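Local coordinates for apicoplast TIC22, putative (Plasmodium falciparum 3D7, PDB 4E6Z), which probably acts as an essential chaperone in the import of proteins into the apicoplast, as a Tic22-family component of the TIC translocation machinery, at residues 181-184 / 185-188; 249-252 / 253-256; 118-121 / 122-126. All blocks are in the same frame, centred on the assembly; numbering follows the deposited sequence.

Contact 1 (181-184 / 185-188); sequences YLSF and TKKS
With CG of Lys187 wedged between its own backbone N and carbonyl carbon (chi1 63°) and a further bend at chi3, the lysine chain folds back over the carbonyls of the residues before it, while the backbone of Leu182 points its CB at the same lysine. The two CB atoms, Leu182 CB and Lys187 CB, are only 3.3 Å apart, tighter than ordinary carbon packing. Farther along the lysine, Lys187 CG lies 3.1 Å from Phe184 O. Lys187 CE reaches 3.0 Å from Leu182 O, and both of these carbons also pass close to Ser183 O. The chain is thus drawn across three successive carbonyls, and its ammonium group goes on to a weak hydrogen bond with Leu179 O.

A backbone bond closes the turn: Lys187 N donates to Ser183 O at 2.9 Å, the donor standing nearly in line with the C=O. The same oxygen receives a second, weak bond from Lys186 N, which gives a further weak hydrogen bond to Ser183 OG. One serine therefore meets the turning chain with both its carbonyl and its hydroxyl, and Ser183 OG rests 2.9 Å from Lys186 CB. Lys186 itself runs across the leucine at about a right angle, bringing Lys186 NZ to 3.6 Å from Leu182 CD1. Thr185 OG1 lies in the plane of the Phe184 ring, at its edge, 3.6 Å from Phe184 CD1.

The bond from Lys187 N back to Ser183 O, four residues earlier, makes an alpha-turn-like loop in which Leu182 is buried while Lys186 is exposed. It lies between helix 172-179 and strand 193-203; Leu182 packs on Val240 of strand 238-242, and Tyr181 spans from Ile238 and Val240 of that strand to Leu216 and Lys220 of helix 216-227.

Contact 2 (249-252 / 253-256); sequences TEDH and KKFG
A type I beta turn from His252 to Phe255 carries the chain into an edge strand, and one backbone bond closes it: Phe255 N donates to His252 O at 2.9 Å, with a fairly straight N-H...O angle of 159°. The donor stands above the carbonyl plane, 48° out of it, so the bond does not follow a lone pair. The acceptor also lies close to the Phe255 side chain, since Phe255 CB is 3.7 Å from His252 O and the oxygen sits near the plane of the phenyl ring, at its edge.

Outside the closing bond, the turn is dressed by Asp251 and the two lysines at its corners. Lys254 starts with CG squeezed between its backbone N and carbonyl carbon (chi1 48°) and is extended from there on, a course that takes its methylenes obliquely across Asp251. Lys254 CE comes to 3.0 Å from Asp251 O. Lys254 CD lies 3.7 Å from Asp251 OD2. The charged ends stop short of a salt bridge, with Lys254 NZ 4.2 Å from Asp251 OD2; the attraction is probably a modest one across an exposed surface. The other carboxylate oxygen faces the first corner, Asp251 OD1 lying 3.8 Å from Lys253 CB, beyond which that lysine leads away from the aspartate. A single acidic side chain thus touches both central residues of the turn, largely through their aliphatic carbons.

The turn ends the loop between helix 243-247 and strand 255-258, which runs parallel to strand 208-213 at the margin of a mixed sheet. Lys254 and Gly256 share backbone hydrogen bonds with Ile210, Phe255 packs on Ile210 and Leu212, and His252 leans on Ile70 and Lys73 of helix 70-73.

Contact 3 (118-121 / 122-126); sequences KYNG and MKYNG
Asn120 and Lys123 meet at the start of a short helical turn, and the close-packed side of the contact gathers there. Asn120 OD1 accepts from Lys123 N at 3.3 Å, the donor lying 50° out of the amide plane; CG set anti to the backbone N (chi1 -159°) swings the amide over to that N-H. Asn120 OD1 is also 3.3 Å from Lys123 CB. On the inner side, Tyr124 CD2 comes to 3.2 Å from Asn120 O, and the buried ring also meets Tyr90 edge-to-face. The extended Lys123 chain lays CD over one face of the same ring, toward its rim, and Lys123 NZ bonds to Tyr124 OH at 3.1 Å. Gly121 O closes the turn, receiving Asn125 N at 2.9 Å, whereas the bonds Tyr124 N gives to Asn120 O and Gly121 O are weak.

The solvent side is looser: there the exposed selenomethionine at Met122 leads away from the turn.

Asn120 is the first residue to leave helical geometry after helix 106-119 and the N-cap of helix 121-124: an N-capping asparagine at a break between consecutive helices.

The three contacts illustrate a shared principle, local turns redirecting the chain between regular elements, at widely separated points on the surface. Contact 3 comes first in sequence, where one helix gives way to the next; contact 1 then follows a helix and leads towards a strand, and contact 2 leads directly into one. Contacts 1 and 2 are the nearer pair, their centres 24 Å apart, and both adjoin the four-stranded mixed sheet, at opposite outer strands: 238-242 and 255-258. Contact 3 is remote, centred 39 Å from contact 1 and 44 Å from contact 2, across the chain's centre from the latter. None touches another.

Contact 1 (181-184 / 185-188)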
ATOM      1  N   TYR A 181     -12.958 -12.688  -1.062  1.00 70.48           N
ATOM      2  CA  TYR A 181     -13.759 -12.297   0.092  1.00 70.58           C
ATOM      3  C   TYR A 181     -14.872 -11.301  -0.227  1.00 79.01           C
ATOM      4  O   TYR A 181     -15.633 -10.907   0.654  1.00 87.49           O
ATOM      5  CB  TYR A 181     -12.849 -11.756   1.196  1.00 61.82           C
ATOM      6  CG  TYR A 181     -11.829 -12.775   1.646  1.00 64.85           C
ATOM      7  CD1 TYR A 181     -12.165 -13.764   2.570  1.00 63.21           C
ATOM      8  CD2 TYR A 181     -10.540 -12.764   1.134  1.00 54.64           C
ATOM      9  CE1 TYR A 181     -11.235 -14.705   2.977  1.00 63.01           C
ATOM     10  CE2 TYR A 181      -9.604 -13.697   1.531  1.00 61.18           C
ATOM     11  CZ  TYR A 181      -9.953 -14.667   2.449  1.00 70.24           C
ATOM     12  OH  TYR A 181      -9.014 -15.593   2.840  1.00 74.16           O
ATOM     13  N   LEU A 182     -14.971 -10.903  -1.489  1.00 86.71           N
ATOM     14  CA  LEU A 182     -16.044 -10.016  -1.916  1.00 97.42           C
ATOM     15  C   LEU A 182     -17.113 -10.790  -2.682  1.00112.73           C
ATOM     16  O   LEU A 182     -16.808 -11.743  -3.403  1.00112.41           O
ATOM     17  CB  LEU A 182     -15.494  -8.884  -2.787  1.00 88.56           C
ATOM     18  CG  LEU A 182     -14.794  -7.691  -2.128  1.00 80.05           C
ATOM     19  CD1 LEU A 182     -14.629  -7.887  -0.632  1.00 73.69           C
ATOM     20  CD2 LEU A 182     -13.447  -7.435  -2.791  1.00 80.72           C
ATOM     21  N   SER A 183     -18.368 -10.382  -2.524  1.00114.91           N
ATOM     22  CA  SER A 183     -19.448 -10.966  -3.307  1.00129.31           C
ATOM     23  C   SER A 183     -19.430 -10.355  -4.703  1.00138.58           C
ATOM     24  O   SER A 183     -18.723  -9.376  -4.944  1.00136.88           O
ATOM     25  CB  SER A 183     -20.802 -10.744  -2.630  1.00135.17           C
ATOM     26  OG  SER A 183     -21.106  -9.366  -2.528  1.00136.76           O
ATOM     27  N   PHE A 184     -20.199 -10.932  -5.618  1.00149.61           N
ATOM     28  CA  PHE A 184     -20.169 -10.499  -7.012  1.00158.39           C
ATOM     29  C   PHE A 184     -20.286  -8.983  -7.162  1.00158.05           C
ATOM     30  O   PHE A 184     -19.497  -8.361  -7.874  1.00157.21           O
ATOM     31  CB  PHE A 184     -21.263 -11.195  -7.825  1.00169.52           C
ATOM     32  CG  PHE A 184     -21.272 -10.811  -9.277  1.00177.77           C
ATOM     33  CD1 PHE A 184     -22.053  -9.758  -9.724  1.00182.81           C
ATOM     34  CD2 PHE A 184     -20.494 -11.498 -10.194  1.00180.53           C
ATOM     35  CE1 PHE A 184     -22.059  -9.399 -11.058  1.00187.03           C
ATOM     36  CE2 PHE A 184     -20.498 -11.144 -11.531  1.00184.66           C
ATOM     37  CZ  PHE A 184     -21.282 -10.093 -11.963  1.00187.66           C
ATOM     38  N   THR A 185     -21.267  -8.394  -6.487  1.00157.35           N
ATOM     39  CA  THR A 185     -21.534  -6.965  -6.622  1.00156.24           C
ATOM     40  C   THR A 185     -20.781  -6.138  -5.579  1.00147.19           C
ATOM     41  O   THR A 185     -20.721  -4.912  -5.670  1.00146.33           O
ATOM     42  CB  THR A 185     -23.044  -6.665  -6.536  1.00162.22           C
ATOM     43  OG1 THR A 185     -23.754  -7.528  -7.432  1.00166.46           O
ATOM     44  CG2 THR A 185     -23.327  -5.216  -6.906  1.00164.09           C
ATOM     45  N   LYS A 186     -20.204  -6.815  -4.592  1.00140.32           N
ATOM     46  CA  LYS A 186     -19.440  -6.132  -3.555  1.00131.04           C
ATOM     47  C   LYS A 186     -18.003  -5.895  -4.013  1.00124.51           C
ATOM     48  O   LYS A 186     -17.328  -4.987  -3.527  1.00120.18           O
ATOM     49  CB  LYS A 186     -19.458  -6.938  -2.253  1.00126.80           C
ATOM     50  CG  LYS A 186     -19.117  -6.133  -1.008  1.00124.87           C
ATOM     51  CD  LYS A 186     -19.413  -6.925   0.259  1.00124.47           C
ATOM     52  CE  LYS A 186     -18.162  -7.575   0.832  1.00117.78           C
ATOM     53  NZ  LYS A 186     -17.257  -6.576   1.465  1.00113.51           N
ATOM     54  N   LYS A 187     -17.547  -6.713  -4.957  1.00122.94           N
ATOM     55  CA  LYS A 187     -16.183  -6.612  -5.471  1.00115.14           C
ATOM     56  C   LYS A 187     -16.069  -5.575  -6.584  1.00115.14           C
ATOM     57  O   LYS A 187     -14.980  -5.323  -7.100  1.00110.71           O
ATOM     58  CB  LYS A 187     -15.688  -7.975  -5.963  1.00110.81           C
ATOM     59  CG  LYS A 187     -16.467  -8.547  -7.133  1.00115.41           C
ATOM     60  CD  LYS A 187     -16.028  -9.972  -7.444  1.00113.51           C
ATOM     61  CE  LYS A 187     -16.290 -10.900  -6.266  1.00107.68           C
ATOM     62  NZ  LYS A 187     -15.903 -12.309  -6.553  1.00102.74           N
ATOM     63  N   SER A 188     -17.196  -4.975  -6.950  1.00121.11           N
ATOM     64  CA  SER A 188     -17.205  -3.929  -7.963  1.00126.21           C
ATOM     65  C   SER A 188     -16.409  -2.720  -7.484  1.00127.99           C
ATOM     66  O   SER A 188     -15.615  -2.151  -8.233  1.00127.52           O
ATOM     67  CB  SER A 188     -18.639  -3.512  -8.293  1.00131.44           C
ATOM     68  OG  SER A 188     -19.396  -4.613  -8.762  1.00133.23           O
TER

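Contact 2 (249-252 / 253-256)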
ATOM      1  N   THR A 249     -12.772   7.302   8.973  1.00 81.18           N
ATOM      2  CA  THR A 249     -13.702   6.766   9.957  1.00 85.18           C
ATOM      3  C   THR A 249     -13.830   7.774  11.084  1.00 98.26           C
ATOM      4  O   THR A 249     -12.875   8.484  11.399  1.00102.23           O
ATOM      5  CB  THR A 249     -13.230   5.420  10.538  1.00 86.44           C
ATOM      6  OG1 THR A 249     -11.967   5.596  11.192  1.00 86.20           O
ATOM      7  CG2 THR A 249     -13.090   4.378   9.441  1.00 88.67           C
ATOM      8  N   GLU A 250     -15.012   7.843  11.687  1.00102.48           N
ATOM      9  CA  GLU A 250     -15.244   8.771  12.784  1.00107.88           C
ATOM     10  C   GLU A 250     -14.400   8.368  13.989  1.00122.36           C
ATOM     11  O   GLU A 250     -14.314   9.102  14.973  1.00133.97           O
ATOM     12  CB  GLU A 250     -16.728   8.800  13.150  1.00105.71           C
ATOM     13  CG  GLU A 250     -17.175  10.060  13.871  1.00111.50           C
ATOM     14  CD  GLU A 250     -18.682  10.135  14.021  1.00113.24           C
ATOM     15  OE1 GLU A 250     -19.367   9.195  13.562  1.00110.80           O
ATOM     16  OE2 GLU A 250     -19.183  11.128  14.592  1.00115.64           O
ATOM     17  N   ASP A 251     -13.772   7.200  13.894  1.00128.23           N
ATOM     18  CA  ASP A 251     -12.932   6.676  14.967  1.00139.35           C
ATOM     19  C   ASP A 251     -12.128   5.460  14.502  1.00138.61           C
ATOM     20  O   ASP A 251     -12.591   4.327  14.612  1.00135.55           O
ATOM     21  CB  ASP A 251     -13.793   6.301  16.176  1.00147.97           C
ATOM     22  CG  ASP A 251     -12.985   5.674  17.298  1.00153.73           C
ATOM     23  OD1 ASP A 251     -12.335   6.423  18.057  1.00158.66           O
ATOM     24  OD2 ASP A 251     -13.008   4.431  17.425  1.00152.50           O
ATOM     25  N   HIS A 252     -10.925   5.699  13.986  1.00141.86           N
ATOM     26  CA  HIS A 252     -10.066   4.609  13.525  1.00140.69           C
ATOM     27  C   HIS A 252      -9.038   4.218  14.580  1.00136.97           C
ATOM     28  O   HIS A 252      -8.153   3.402  14.322  1.00137.71           O
ATOM     29  CB  HIS A 252      -9.345   4.988  12.228  1.00144.88           C
ATOM     30  CG  HIS A 252      -8.191   5.922  12.425  1.00154.10           C
ATOM     31  ND1 HIS A 252      -8.281   7.276  12.199  1.00158.63           N
ATOM     32  CD2 HIS A 252      -6.917   5.691  12.829  1.00156.02           C
ATOM     33  CE1 HIS A 252      -7.115   7.844  12.455  1.00160.65           C
ATOM     34  NE2 HIS A 252      -6.271   6.902  12.839  1.00158.80           N
ATOM     35  N   LYS A 253      -9.158   4.806  15.766  1.00131.15           N
ATOM     36  CA  LYS A 253      -8.223   4.551  16.856  1.00127.23           C
ATOM     37  C   LYS A 253      -8.155   3.060  17.174  1.00121.86           C
ATOM     38  O   LYS A 253      -7.183   2.579  17.757  1.00125.09           O
ATOM     39  CB  LYS A 253      -8.655   5.326  18.102  1.00131.58           C
ATOM     40  CG  LYS A 253      -7.536   6.059  18.823  1.00135.41           C
ATOM     41  CD  LYS A 253      -8.088   6.842  20.006  1.00138.07           C
ATOM     42  CE  LYS A 253      -7.012   7.669  20.686  1.00140.14           C
ATOM     43  NZ  LYS A 253      -5.856   6.835  21.113  1.00138.49           N
ATOM     44  N   LYS A 254      -9.196   2.337  16.777  1.00113.04           N
ATOM     45  CA  LYS A 254      -9.329   0.919  17.085  1.00104.54           C
ATOM     46  C   LYS A 254      -8.554   0.026  16.117  1.00 87.47           C
ATOM     47  O   LYS A 254      -8.540  -1.197  16.268  1.00 73.84           O
ATOM     48  CB  LYS A 254     -10.809   0.531  17.091  1.00109.94           C
ATOM     49  CG  LYS A 254     -11.575   1.028  15.873  1.00111.92           C
ATOM     50  CD  LYS A 254     -13.078   1.021  16.109  1.00117.98           C
ATOM     51  CE  LYS A 254     -13.824   1.578  14.903  1.00120.20           C
ATOM     52  NZ  LYS A 254     -15.293   1.682  15.138  1.00123.17           N
ATOM     53  N   PHE A 255      -7.909   0.637  15.129  1.00 86.66           N
ATOM     54  CA  PHE A 255      -7.169  -0.117  14.118  1.00 79.10           C
ATOM     55  C   PHE A 255      -5.675   0.196  14.116  1.00 72.83           C
ATOM     56  O   PHE A 255      -5.258   1.322  14.394  1.00 66.79           O
ATOM     57  CB  PHE A 255      -7.741   0.141  12.720  1.00 81.25           C
ATOM     58  CG  PHE A 255      -9.052  -0.539  12.465  1.00 90.22           C
ATOM     59  CD1 PHE A 255      -9.104  -1.900  12.215  1.00 93.67           C
ATOM     60  CD2 PHE A 255     -10.233   0.182  12.464  1.00 97.87           C
ATOM     61  CE1 PHE A 255     -10.314  -2.534  11.979  1.00 94.87           C
ATOM     62  CE2 PHE A 255     -11.447  -0.444  12.227  1.00100.67           C
ATOM     63  CZ  PHE A 255     -11.487  -1.805  11.984  1.00 96.30           C
ATOM     64  N   GLY A 256      -4.877  -0.815  13.796  1.00 68.80           N
ATOM     65  CA  GLY A 256      -3.454  -0.636  13.580  1.00 77.38           C
ATOM     66  C   GLY A 256      -3.058  -1.179  12.218  1.00 74.39           C
ATOM     67  O   GLY A 256      -3.466  -2.275  11.842  1.00 65.78           O
TER

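Contact 3 (118-121 / 122-126)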
ATOM      1  N   LYS A 118      12.108  -2.392 -21.321  1.00 44.66           N
ATOM      2  CA  LYS A 118      11.785  -3.311 -22.404  1.00 47.79           C
ATOM      3  C   LYS A 118      11.290  -2.596 -23.666  1.00 46.13           C
ATOM      4  O   LYS A 118      11.679  -2.944 -24.778  1.00 49.39           O
ATOM      5  CB  LYS A 118      10.745  -4.339 -21.934  1.00 52.98           C
ATOM      6  CG  LYS A 118      10.229  -5.242 -23.044  1.00 63.66           C
ATOM      7  CD  LYS A 118       9.099  -6.142 -22.564  1.00 63.95           C
ATOM      8  CE  LYS A 118       9.612  -7.526 -22.204  1.00 65.71           C
ATOM      9  NZ  LYS A 118      10.347  -8.151 -23.345  1.00 60.48           N
ATOM     10  N   TYR A 119      10.431  -1.598 -23.486  1.00 56.74           N
ATOM     11  CA  TYR A 119       9.784  -0.946 -24.621  1.00 55.42           C
ATOM     12  C   TYR A 119      10.483   0.339 -25.056  1.00 56.25           C
ATOM     13  O   TYR A 119      10.182   0.880 -26.115  1.00 57.94           O
ATOM     14  CB  TYR A 119       8.308  -0.677 -24.318  1.00 58.73           C
ATOM     15  CG  TYR A 119       7.513  -1.943 -24.098  1.00 52.57           C
ATOM     16  CD1 TYR A 119       7.419  -2.899 -25.097  1.00 56.74           C
ATOM     17  CD2 TYR A 119       6.876  -2.192 -22.889  1.00 49.05           C
ATOM     18  CE1 TYR A 119       6.703  -4.058 -24.910  1.00 64.21           C
ATOM     19  CE2 TYR A 119       6.156  -3.356 -22.689  1.00 55.22           C
ATOM     20  CZ  TYR A 119       6.077  -4.286 -23.708  1.00 66.79           C
ATOM     21  OH  TYR A 119       5.366  -5.450 -23.539  1.00 70.86           O
ATOM     22  N   ASN A 120      11.410   0.820 -24.231  1.00 70.64           N
ATOM     23  CA  ASN A 120      12.190   2.011 -24.552  1.00 69.03           C
ATOM     24  C   ASN A 120      13.504   2.003 -23.777  1.00 62.39           C
ATOM     25  O   ASN A 120      13.718   2.822 -22.884  1.00 61.12           O
ATOM     26  CB  ASN A 120      11.383   3.276 -24.247  1.00 65.20           C
ATOM     27  CG  ASN A 120      11.896   4.497 -24.993  1.00 73.55           C
ATOM     28  OD1 ASN A 120      13.036   4.524 -25.458  1.00 80.30           O
ATOM     29  ND2 ASN A 120      11.055   5.519 -25.104  1.00 70.08           N
ATOM     30  N   GLY A 121      14.374   1.061 -24.122  1.00 71.92           N
ATOM     31  CA  GLY A 121      15.648   0.900 -23.448  1.00 75.56           C
ATOM     32  C   GLY A 121      16.608   2.041 -23.714  1.00 76.80           C
ATOM     33  O   GLY A 121      17.418   2.392 -22.856  1.00 83.06           O
HETATM   34  N   MSE A 122      16.512   2.623 -24.904  1.00 74.68           N
HETATM   35  CA  MSE A 122      17.345   3.761 -25.270  1.00 82.25           C
HETATM   36  C   MSE A 122      17.148   4.912 -24.292  1.00 79.10           C
HETATM   37  O   MSE A 122      18.112   5.537 -23.838  1.00 75.09           O
HETATM   38  CB  MSE A 122      17.023   4.219 -26.698  1.00 84.17           C
HETATM   39  CG  MSE A 122      17.481   3.251 -27.774  1.00 94.54           C
HETATM   40 SE   MSE A 122      19.423   3.209 -27.932  1.00210.44          SE
HETATM   41  CE  MSE A 122      19.613   1.517 -28.881  1.00144.86           C
ATOM     42  N   LYS A 123      15.890   5.187 -23.966  1.00 67.75           N
ATOM     43  CA  LYS A 123      15.560   6.315 -23.103  1.00 69.34           C
ATOM     44  C   LYS A 123      15.777   6.030 -21.622  1.00 63.29           C
ATOM     45  O   LYS A 123      16.100   6.936 -20.854  1.00 70.15           O
ATOM     46  CB  LYS A 123      14.109   6.750 -23.327  1.00 65.32           C
ATOM     47  CG  LYS A 123      13.663   7.895 -22.440  1.00 64.15           C
ATOM     48  CD  LYS A 123      12.195   8.203 -22.655  1.00 73.17           C
ATOM     49  CE  LYS A 123      11.745   9.376 -21.801  1.00 78.76           C
ATOM     50  NZ  LYS A 123      10.284   9.622 -21.959  1.00 83.90           N
ATOM     51  N   TYR A 124      15.609   4.775 -21.221  1.00 63.72           N
ATOM     52  CA  TYR A 124      15.500   4.458 -19.797  1.00 60.40           C
ATOM     53  C   TYR A 124      16.650   3.652 -19.196  1.00 70.13           C
ATOM     54  O   TYR A 124      16.804   3.619 -17.976  1.00 65.17           O
ATOM     55  CB  TYR A 124      14.164   3.763 -19.505  1.00 57.29           C
ATOM     56  CG  TYR A 124      12.963   4.658 -19.695  1.00 64.03           C
ATOM     57  CD1 TYR A 124      12.782   5.783 -18.900  1.00 66.69           C
ATOM     58  CD2 TYR A 124      12.014   4.382 -20.667  1.00 60.77           C
ATOM     59  CE1 TYR A 124      11.689   6.606 -19.070  1.00 65.98           C
ATOM     60  CE2 TYR A 124      10.913   5.196 -20.841  1.00 60.23           C
ATOM     61  CZ  TYR A 124      10.759   6.309 -20.042  1.00 66.63           C
ATOM     62  OH  TYR A 124       9.665   7.126 -20.212  1.00 73.67           O
ATOM     63  N   ASN A 125      17.450   2.998 -20.029  1.00 72.85           N
ATOM     64  CA  ASN A 125      18.538   2.186 -19.495  1.00 76.81           C
ATOM     65  C   ASN A 125      19.582   3.011 -18.748  1.00 75.04           C
ATOM     66  O   ASN A 125      20.033   4.045 -19.238  1.00 71.53           O
ATOM     67  CB  ASN A 125      19.188   1.328 -20.581  1.00 75.89           C
ATOM     68  CG  ASN A 125      18.815  -0.140 -20.459  1.00 87.62           C
ATOM     69  OD1 ASN A 125      18.979  -0.750 -19.399  1.00 88.71           O
ATOM     70  ND2 ASN A 125      18.306  -0.713 -21.543  1.00 96.80           N
ATOM     71  N   GLY A 126      19.939   2.553 -17.551  1.00 45.69           N
ATOM     72  CA  GLY A 126      20.913   3.237 -16.717  1.00 41.72           C
ATOM     73  C   GLY A 126      20.402   4.532 -16.112  1.00 50.87           C
ATOM     74  O   GLY A 126      21.124   5.209 -15.378  1.00 57.44           O
TER